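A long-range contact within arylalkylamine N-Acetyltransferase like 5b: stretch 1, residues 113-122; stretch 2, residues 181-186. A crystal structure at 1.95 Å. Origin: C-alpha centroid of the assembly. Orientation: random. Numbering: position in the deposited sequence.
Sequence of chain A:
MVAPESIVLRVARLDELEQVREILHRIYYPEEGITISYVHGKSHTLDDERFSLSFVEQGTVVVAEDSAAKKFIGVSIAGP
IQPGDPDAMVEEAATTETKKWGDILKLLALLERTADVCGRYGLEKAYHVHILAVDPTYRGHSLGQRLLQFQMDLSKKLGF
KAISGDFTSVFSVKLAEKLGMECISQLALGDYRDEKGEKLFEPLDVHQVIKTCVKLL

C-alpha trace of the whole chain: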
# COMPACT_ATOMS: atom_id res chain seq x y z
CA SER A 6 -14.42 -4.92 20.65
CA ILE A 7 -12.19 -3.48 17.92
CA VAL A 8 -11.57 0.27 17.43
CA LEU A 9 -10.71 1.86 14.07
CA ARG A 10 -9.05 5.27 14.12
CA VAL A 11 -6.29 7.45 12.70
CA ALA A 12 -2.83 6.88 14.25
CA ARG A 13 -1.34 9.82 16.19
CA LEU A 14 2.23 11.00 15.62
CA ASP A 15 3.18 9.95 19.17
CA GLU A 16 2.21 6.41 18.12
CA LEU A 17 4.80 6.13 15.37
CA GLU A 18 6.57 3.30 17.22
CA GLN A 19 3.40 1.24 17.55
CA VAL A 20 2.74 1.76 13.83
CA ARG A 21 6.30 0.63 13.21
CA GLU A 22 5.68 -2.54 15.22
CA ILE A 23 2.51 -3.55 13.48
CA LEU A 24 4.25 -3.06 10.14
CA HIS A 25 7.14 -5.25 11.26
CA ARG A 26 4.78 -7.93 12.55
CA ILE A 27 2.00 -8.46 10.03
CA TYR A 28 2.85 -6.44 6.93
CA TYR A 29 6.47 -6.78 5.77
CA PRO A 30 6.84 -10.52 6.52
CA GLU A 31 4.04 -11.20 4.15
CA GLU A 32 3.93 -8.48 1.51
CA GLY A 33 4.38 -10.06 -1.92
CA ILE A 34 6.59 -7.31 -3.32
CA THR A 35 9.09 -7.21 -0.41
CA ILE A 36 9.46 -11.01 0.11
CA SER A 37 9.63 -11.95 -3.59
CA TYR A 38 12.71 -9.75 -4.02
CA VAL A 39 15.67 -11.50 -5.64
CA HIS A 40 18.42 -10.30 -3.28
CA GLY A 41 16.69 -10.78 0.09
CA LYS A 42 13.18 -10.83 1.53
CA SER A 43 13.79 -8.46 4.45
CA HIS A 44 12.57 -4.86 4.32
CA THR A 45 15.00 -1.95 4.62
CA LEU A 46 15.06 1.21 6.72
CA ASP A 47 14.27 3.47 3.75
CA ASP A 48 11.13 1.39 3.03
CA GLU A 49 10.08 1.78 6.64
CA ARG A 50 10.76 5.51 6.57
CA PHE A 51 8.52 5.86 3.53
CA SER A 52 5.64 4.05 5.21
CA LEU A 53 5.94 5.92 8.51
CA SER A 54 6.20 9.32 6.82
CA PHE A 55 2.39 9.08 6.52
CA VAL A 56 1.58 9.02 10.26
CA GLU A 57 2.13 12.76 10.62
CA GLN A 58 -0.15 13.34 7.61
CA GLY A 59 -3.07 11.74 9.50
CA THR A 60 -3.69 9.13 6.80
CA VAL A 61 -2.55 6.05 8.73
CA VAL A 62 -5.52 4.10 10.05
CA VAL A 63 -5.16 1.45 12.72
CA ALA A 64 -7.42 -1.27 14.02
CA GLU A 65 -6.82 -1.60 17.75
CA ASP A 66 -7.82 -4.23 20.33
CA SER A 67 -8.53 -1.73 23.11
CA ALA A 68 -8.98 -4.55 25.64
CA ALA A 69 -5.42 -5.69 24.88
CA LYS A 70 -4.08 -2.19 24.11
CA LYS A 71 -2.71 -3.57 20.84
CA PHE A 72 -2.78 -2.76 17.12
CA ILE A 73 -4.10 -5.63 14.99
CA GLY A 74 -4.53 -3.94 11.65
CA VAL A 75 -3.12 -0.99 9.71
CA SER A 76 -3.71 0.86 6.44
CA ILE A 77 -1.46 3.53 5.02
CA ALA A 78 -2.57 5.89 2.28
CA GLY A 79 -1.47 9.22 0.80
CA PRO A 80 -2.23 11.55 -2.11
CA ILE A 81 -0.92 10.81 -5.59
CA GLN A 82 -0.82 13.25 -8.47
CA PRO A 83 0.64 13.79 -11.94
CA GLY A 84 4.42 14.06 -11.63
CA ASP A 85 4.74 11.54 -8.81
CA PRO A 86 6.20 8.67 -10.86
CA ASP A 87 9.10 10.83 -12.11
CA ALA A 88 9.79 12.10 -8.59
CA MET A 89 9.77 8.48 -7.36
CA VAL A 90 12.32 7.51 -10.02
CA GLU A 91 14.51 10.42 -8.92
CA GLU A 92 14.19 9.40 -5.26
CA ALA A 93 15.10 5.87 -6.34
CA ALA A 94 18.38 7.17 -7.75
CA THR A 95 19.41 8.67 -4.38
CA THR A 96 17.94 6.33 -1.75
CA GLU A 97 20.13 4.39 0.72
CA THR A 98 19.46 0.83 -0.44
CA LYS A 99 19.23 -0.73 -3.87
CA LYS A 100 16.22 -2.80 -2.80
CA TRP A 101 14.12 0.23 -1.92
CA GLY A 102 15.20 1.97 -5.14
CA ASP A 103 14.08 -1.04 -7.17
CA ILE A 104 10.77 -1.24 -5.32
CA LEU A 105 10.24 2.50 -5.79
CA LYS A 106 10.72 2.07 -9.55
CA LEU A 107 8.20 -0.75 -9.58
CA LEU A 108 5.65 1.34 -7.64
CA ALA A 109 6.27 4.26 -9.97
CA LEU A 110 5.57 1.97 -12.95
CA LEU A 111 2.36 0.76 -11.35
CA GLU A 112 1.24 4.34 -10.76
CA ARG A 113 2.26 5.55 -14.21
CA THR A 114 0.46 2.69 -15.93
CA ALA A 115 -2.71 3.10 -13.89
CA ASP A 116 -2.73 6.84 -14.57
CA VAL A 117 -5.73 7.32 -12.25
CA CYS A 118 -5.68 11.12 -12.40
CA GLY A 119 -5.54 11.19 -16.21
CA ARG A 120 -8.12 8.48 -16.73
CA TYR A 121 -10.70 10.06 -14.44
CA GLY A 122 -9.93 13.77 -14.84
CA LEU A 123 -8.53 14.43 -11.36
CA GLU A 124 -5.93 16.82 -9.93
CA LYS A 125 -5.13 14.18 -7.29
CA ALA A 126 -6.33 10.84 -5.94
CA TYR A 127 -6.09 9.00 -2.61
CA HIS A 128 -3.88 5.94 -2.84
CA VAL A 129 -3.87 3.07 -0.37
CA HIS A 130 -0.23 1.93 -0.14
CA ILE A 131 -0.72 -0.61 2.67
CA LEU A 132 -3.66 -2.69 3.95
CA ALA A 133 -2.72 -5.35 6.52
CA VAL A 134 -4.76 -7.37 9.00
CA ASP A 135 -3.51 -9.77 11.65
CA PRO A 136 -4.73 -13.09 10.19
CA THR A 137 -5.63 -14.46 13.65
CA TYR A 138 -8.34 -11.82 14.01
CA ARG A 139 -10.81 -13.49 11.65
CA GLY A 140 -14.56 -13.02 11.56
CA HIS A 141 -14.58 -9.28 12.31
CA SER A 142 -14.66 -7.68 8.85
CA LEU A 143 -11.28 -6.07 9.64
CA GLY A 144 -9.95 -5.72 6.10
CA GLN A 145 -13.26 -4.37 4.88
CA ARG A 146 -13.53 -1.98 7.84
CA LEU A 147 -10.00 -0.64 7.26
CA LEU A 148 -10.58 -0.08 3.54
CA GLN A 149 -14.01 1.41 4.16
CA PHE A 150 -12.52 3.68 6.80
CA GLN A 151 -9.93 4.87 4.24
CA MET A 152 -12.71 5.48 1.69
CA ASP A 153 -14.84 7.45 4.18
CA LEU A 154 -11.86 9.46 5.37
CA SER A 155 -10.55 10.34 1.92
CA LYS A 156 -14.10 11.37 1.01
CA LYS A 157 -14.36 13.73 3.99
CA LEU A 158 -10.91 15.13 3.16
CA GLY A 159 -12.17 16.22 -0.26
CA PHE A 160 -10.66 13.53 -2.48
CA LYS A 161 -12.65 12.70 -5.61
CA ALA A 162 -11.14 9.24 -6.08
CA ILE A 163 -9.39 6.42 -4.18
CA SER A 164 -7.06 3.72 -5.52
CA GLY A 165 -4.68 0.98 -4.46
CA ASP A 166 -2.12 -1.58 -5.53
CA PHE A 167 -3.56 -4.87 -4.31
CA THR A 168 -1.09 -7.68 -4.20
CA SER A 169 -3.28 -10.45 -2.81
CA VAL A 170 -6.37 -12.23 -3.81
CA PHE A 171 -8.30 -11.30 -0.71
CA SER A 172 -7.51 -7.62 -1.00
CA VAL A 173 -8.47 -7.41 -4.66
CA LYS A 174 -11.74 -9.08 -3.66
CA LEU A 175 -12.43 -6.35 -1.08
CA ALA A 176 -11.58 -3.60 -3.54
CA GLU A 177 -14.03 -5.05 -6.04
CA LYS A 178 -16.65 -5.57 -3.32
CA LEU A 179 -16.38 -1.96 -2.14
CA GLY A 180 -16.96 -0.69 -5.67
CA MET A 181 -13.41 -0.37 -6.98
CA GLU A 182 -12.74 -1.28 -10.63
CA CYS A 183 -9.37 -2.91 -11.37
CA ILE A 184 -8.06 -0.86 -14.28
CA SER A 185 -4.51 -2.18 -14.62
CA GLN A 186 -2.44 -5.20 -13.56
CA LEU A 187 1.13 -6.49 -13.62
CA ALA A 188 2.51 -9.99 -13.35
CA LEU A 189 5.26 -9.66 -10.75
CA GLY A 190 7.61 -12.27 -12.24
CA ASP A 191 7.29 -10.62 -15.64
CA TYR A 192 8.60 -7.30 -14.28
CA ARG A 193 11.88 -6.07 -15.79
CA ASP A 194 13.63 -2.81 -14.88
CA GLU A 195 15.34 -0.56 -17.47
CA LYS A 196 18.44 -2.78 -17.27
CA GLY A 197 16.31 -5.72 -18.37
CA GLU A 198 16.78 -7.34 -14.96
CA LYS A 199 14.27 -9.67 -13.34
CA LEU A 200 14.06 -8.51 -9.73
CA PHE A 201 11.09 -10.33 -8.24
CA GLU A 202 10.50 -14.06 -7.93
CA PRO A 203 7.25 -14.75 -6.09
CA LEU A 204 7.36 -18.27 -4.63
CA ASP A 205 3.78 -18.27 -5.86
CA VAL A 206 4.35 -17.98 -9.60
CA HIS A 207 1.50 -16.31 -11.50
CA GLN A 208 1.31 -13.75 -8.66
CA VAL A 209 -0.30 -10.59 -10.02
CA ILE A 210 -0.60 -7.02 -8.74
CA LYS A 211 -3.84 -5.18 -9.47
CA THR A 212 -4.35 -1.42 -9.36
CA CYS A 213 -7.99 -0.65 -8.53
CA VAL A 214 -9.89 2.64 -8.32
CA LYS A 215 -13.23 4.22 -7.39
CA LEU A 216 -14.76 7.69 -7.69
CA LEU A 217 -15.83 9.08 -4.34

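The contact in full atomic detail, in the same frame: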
# COMPACT_ATOMS: atom_id res chain seq x y z
N ARG A 113 2.20 4.94 -12.89
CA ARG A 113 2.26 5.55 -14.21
C ARG A 113 1.33 4.82 -15.16
O ARG A 113 0.64 5.44 -15.97
CB ARG A 113 3.69 5.50 -14.75
CG ARG A 113 3.98 6.56 -15.80
CD ARG A 113 5.30 6.27 -16.51
NE ARG A 113 6.46 6.33 -15.63
CZ ARG A 113 7.09 7.46 -15.29
NH1 ARG A 113 8.15 7.42 -14.50
NH2 ARG A 113 6.65 8.63 -15.73
N THR A 114 1.29 3.50 -15.05
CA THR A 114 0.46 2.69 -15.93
C THR A 114 -1.02 2.88 -15.61
O THR A 114 -1.86 2.96 -16.51
CB THR A 114 0.80 1.19 -15.82
OG1 THR A 114 2.15 0.97 -16.25
CG2 THR A 114 -0.13 0.37 -16.70
N ALA A 115 -1.32 2.93 -14.31
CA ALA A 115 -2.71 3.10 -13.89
C ALA A 115 -3.21 4.46 -14.34
O ALA A 115 -4.33 4.58 -14.83
CB ALA A 115 -2.84 2.95 -12.39
N ASP A 116 -2.38 5.48 -14.16
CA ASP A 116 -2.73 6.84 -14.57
C ASP A 116 -4.11 7.25 -14.07
O ASP A 116 -4.91 7.78 -14.84
CB ASP A 116 -2.68 6.95 -16.10
CG ASP A 116 -2.81 8.39 -16.58
OD1 ASP A 116 -3.23 8.59 -17.74
OD2 ASP A 116 -2.50 9.31 -15.79
N VAL A 117 -4.40 7.02 -12.80
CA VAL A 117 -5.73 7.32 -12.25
C VAL A 117 -6.19 8.76 -12.53
O VAL A 117 -7.31 8.98 -13.03
CB VAL A 117 -5.80 7.04 -10.74
CG1 VAL A 117 -7.12 7.54 -10.16
CG2 VAL A 117 -5.62 5.56 -10.47
N CYS A 118 -5.32 9.71 -12.25
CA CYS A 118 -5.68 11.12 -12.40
C CYS A 118 -6.05 11.47 -13.85
O CYS A 118 -7.00 12.22 -14.11
CB CYS A 118 -4.55 12.01 -11.91
SG CYS A 118 -4.23 11.87 -10.11
N GLY A 119 -5.30 10.91 -14.80
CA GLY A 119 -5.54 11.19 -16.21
C GLY A 119 -6.79 10.50 -16.72
O GLY A 119 -7.56 11.08 -17.48
N ARG A 120 -6.97 9.25 -16.30
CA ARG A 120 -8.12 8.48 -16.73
C ARG A 120 -9.44 9.06 -16.23
O ARG A 120 -10.45 9.01 -16.92
CB ARG A 120 -8.00 7.03 -16.31
CG ARG A 120 -7.00 6.26 -17.15
CD ARG A 120 -7.05 4.78 -16.85
NE ARG A 120 -5.94 4.09 -17.48
CZ ARG A 120 -5.66 2.80 -17.29
NH1 ARG A 120 -6.43 2.08 -16.49
NH2 ARG A 120 -4.62 2.25 -17.90
N TYR A 121 -9.43 9.62 -15.02
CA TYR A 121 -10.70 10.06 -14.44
C TYR A 121 -10.90 11.58 -14.40
O TYR A 121 -11.98 12.06 -14.02
CB TYR A 121 -10.91 9.43 -13.06
CG TYR A 121 -10.99 7.93 -13.13
CD1 TYR A 121 -9.84 7.15 -13.13
CD2 TYR A 121 -12.21 7.29 -13.22
CE1 TYR A 121 -9.91 5.77 -13.21
CE2 TYR A 121 -12.30 5.91 -13.29
CZ TYR A 121 -11.14 5.15 -13.28
OH TYR A 121 -11.23 3.78 -13.36
N GLY A 122 -9.87 12.32 -14.81
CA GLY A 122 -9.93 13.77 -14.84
C GLY A 122 -9.77 14.41 -13.47
O GLY A 122 -10.55 15.28 -13.09
N MET A 181 -14.60 -0.75 -6.23
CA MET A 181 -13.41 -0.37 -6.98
C MET A 181 -13.26 -1.22 -8.24
O MET A 181 -13.42 -2.44 -8.19
CB MET A 181 -12.16 -0.49 -6.09
CG MET A 181 -12.25 0.30 -4.79
SD MET A 181 -10.74 0.26 -3.81
CE MET A 181 -9.71 1.41 -4.72
N GLU A 182 -12.98 -0.58 -9.37
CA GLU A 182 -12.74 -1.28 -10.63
C GLU A 182 -11.23 -1.45 -10.80
O GLU A 182 -10.49 -0.47 -10.72
CB GLU A 182 -13.33 -0.47 -11.80
CG GLU A 182 -13.08 -1.04 -13.20
CD GLU A 182 -13.40 -0.05 -14.32
OE1 GLU A 182 -13.75 1.11 -14.01
OE2 GLU A 182 -13.31 -0.42 -15.52
N CYS A 183 -10.77 -2.68 -11.01
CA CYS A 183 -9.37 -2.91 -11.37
C CYS A 183 -9.13 -2.47 -12.81
O CYS A 183 -9.72 -3.02 -13.74
CB CYS A 183 -8.98 -4.38 -11.24
SG CYS A 183 -7.48 -4.80 -12.20
N ILE A 184 -8.26 -1.48 -12.98
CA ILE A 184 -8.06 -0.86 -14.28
C ILE A 184 -6.72 -1.23 -14.92
O ILE A 184 -6.51 -1.01 -16.12
CB ILE A 184 -8.12 0.67 -14.18
CG1 ILE A 184 -7.18 1.15 -13.07
CG2 ILE A 184 -9.55 1.14 -13.94
CD1 ILE A 184 -7.15 2.65 -12.92
N SER A 185 -5.82 -1.80 -14.13
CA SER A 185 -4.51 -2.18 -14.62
C SER A 185 -3.95 -3.30 -13.75
O SER A 185 -4.28 -3.41 -12.57
CB SER A 185 -3.58 -0.97 -14.64
OG SER A 185 -2.22 -1.37 -14.64
N GLN A 186 -3.10 -4.15 -14.33
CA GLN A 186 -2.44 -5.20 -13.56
C GLN A 186 -1.05 -5.51 -14.09
O GLN A 186 -0.71 -5.15 -15.22
CB GLN A 186 -3.29 -6.47 -13.48
CG GLN A 186 -4.11 -6.78 -14.72
CD GLN A 186 -4.93 -8.05 -14.55
OE1 GLN A 186 -4.39 -9.12 -14.24
NE2 GLN A 186 -6.24 -7.94 -14.75
O HOH W 1 -12.05 3.16 -16.14

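The contact joins a broken helical segment to a strand at least 61 residues away in sequence and buries 294 Å², both sides summed. In the first stretch a helix runs through Ala115, the chain turns at Asp116, which has positive phi, and a second helix spans Val117 to Tyr121. Asp116 occupies the N-cap position of this second helix, where its OD2 accepts a weak hydrogen bond from Gly119 N (3.4 Å). The axes of helix 117-121 and strand 182-186 approach no closer than 11.3 Å, at 124° between their N-to-C directions, so side chains must bridge the gap. The backbones come nearer at the kink, where Ala115 CA lies 5.6 Å from Ser185 CA.

Ile184 covers the most surface and is the hub of the contact. Its CA-to-CB bond points toward the first stretch, and its side chain, with chi1 in p and chi2 in t, extends CD1 into a pocket lined by three residues. Ile184 CD1 lies 4.4 Å from Ala115 CB, 4.1 Å from Val117 CG2 and 4.2 Å from Tyr121 CE1. These are van der Waals contacts that remove apolar surface from solvent, and the methyl group meets the tyrosine ring at its edge, near the ring plane. The other branch is also engaged, as Ile184 CG2 lies 3.2 Å from Tyr121 OH.

The backbone of the same residue supplies the one direct hydrogen bond between the stretches. Arg120 reaches out from the second helix with chi2 and chi3 both in t, and its NH1 donates to Ile184 O at 3.1 Å with an N-H...O angle of 160°. The carbonyl lies at the edge of the guanidinium, near its plane, where the N-H groups point. The aliphatic part of Ile184 is close as well, with Arg120 NH1 3.2 Å from Ile184 CB.

Ser185 is the next largest contributor and packs against the end of the first helix. Its CB sits 4.2 Å from Ala115 CA, while its OG lies 3.4 Å from Thr114 CG2; the hydroxyl therefore meets a methyl group here rather than a polar partner.

At the other end of the contact, Tyr121 OH approaches Glu182 OE1 to 3.7 Å, and a water spans the two. The water lies 3.0 Å from Tyr121 OH and donates a weak hydrogen bond to Glu182 OE1 at 3.4 Å. The side chains of Cys183 and Gln186 set out away from the first stretch and take no part.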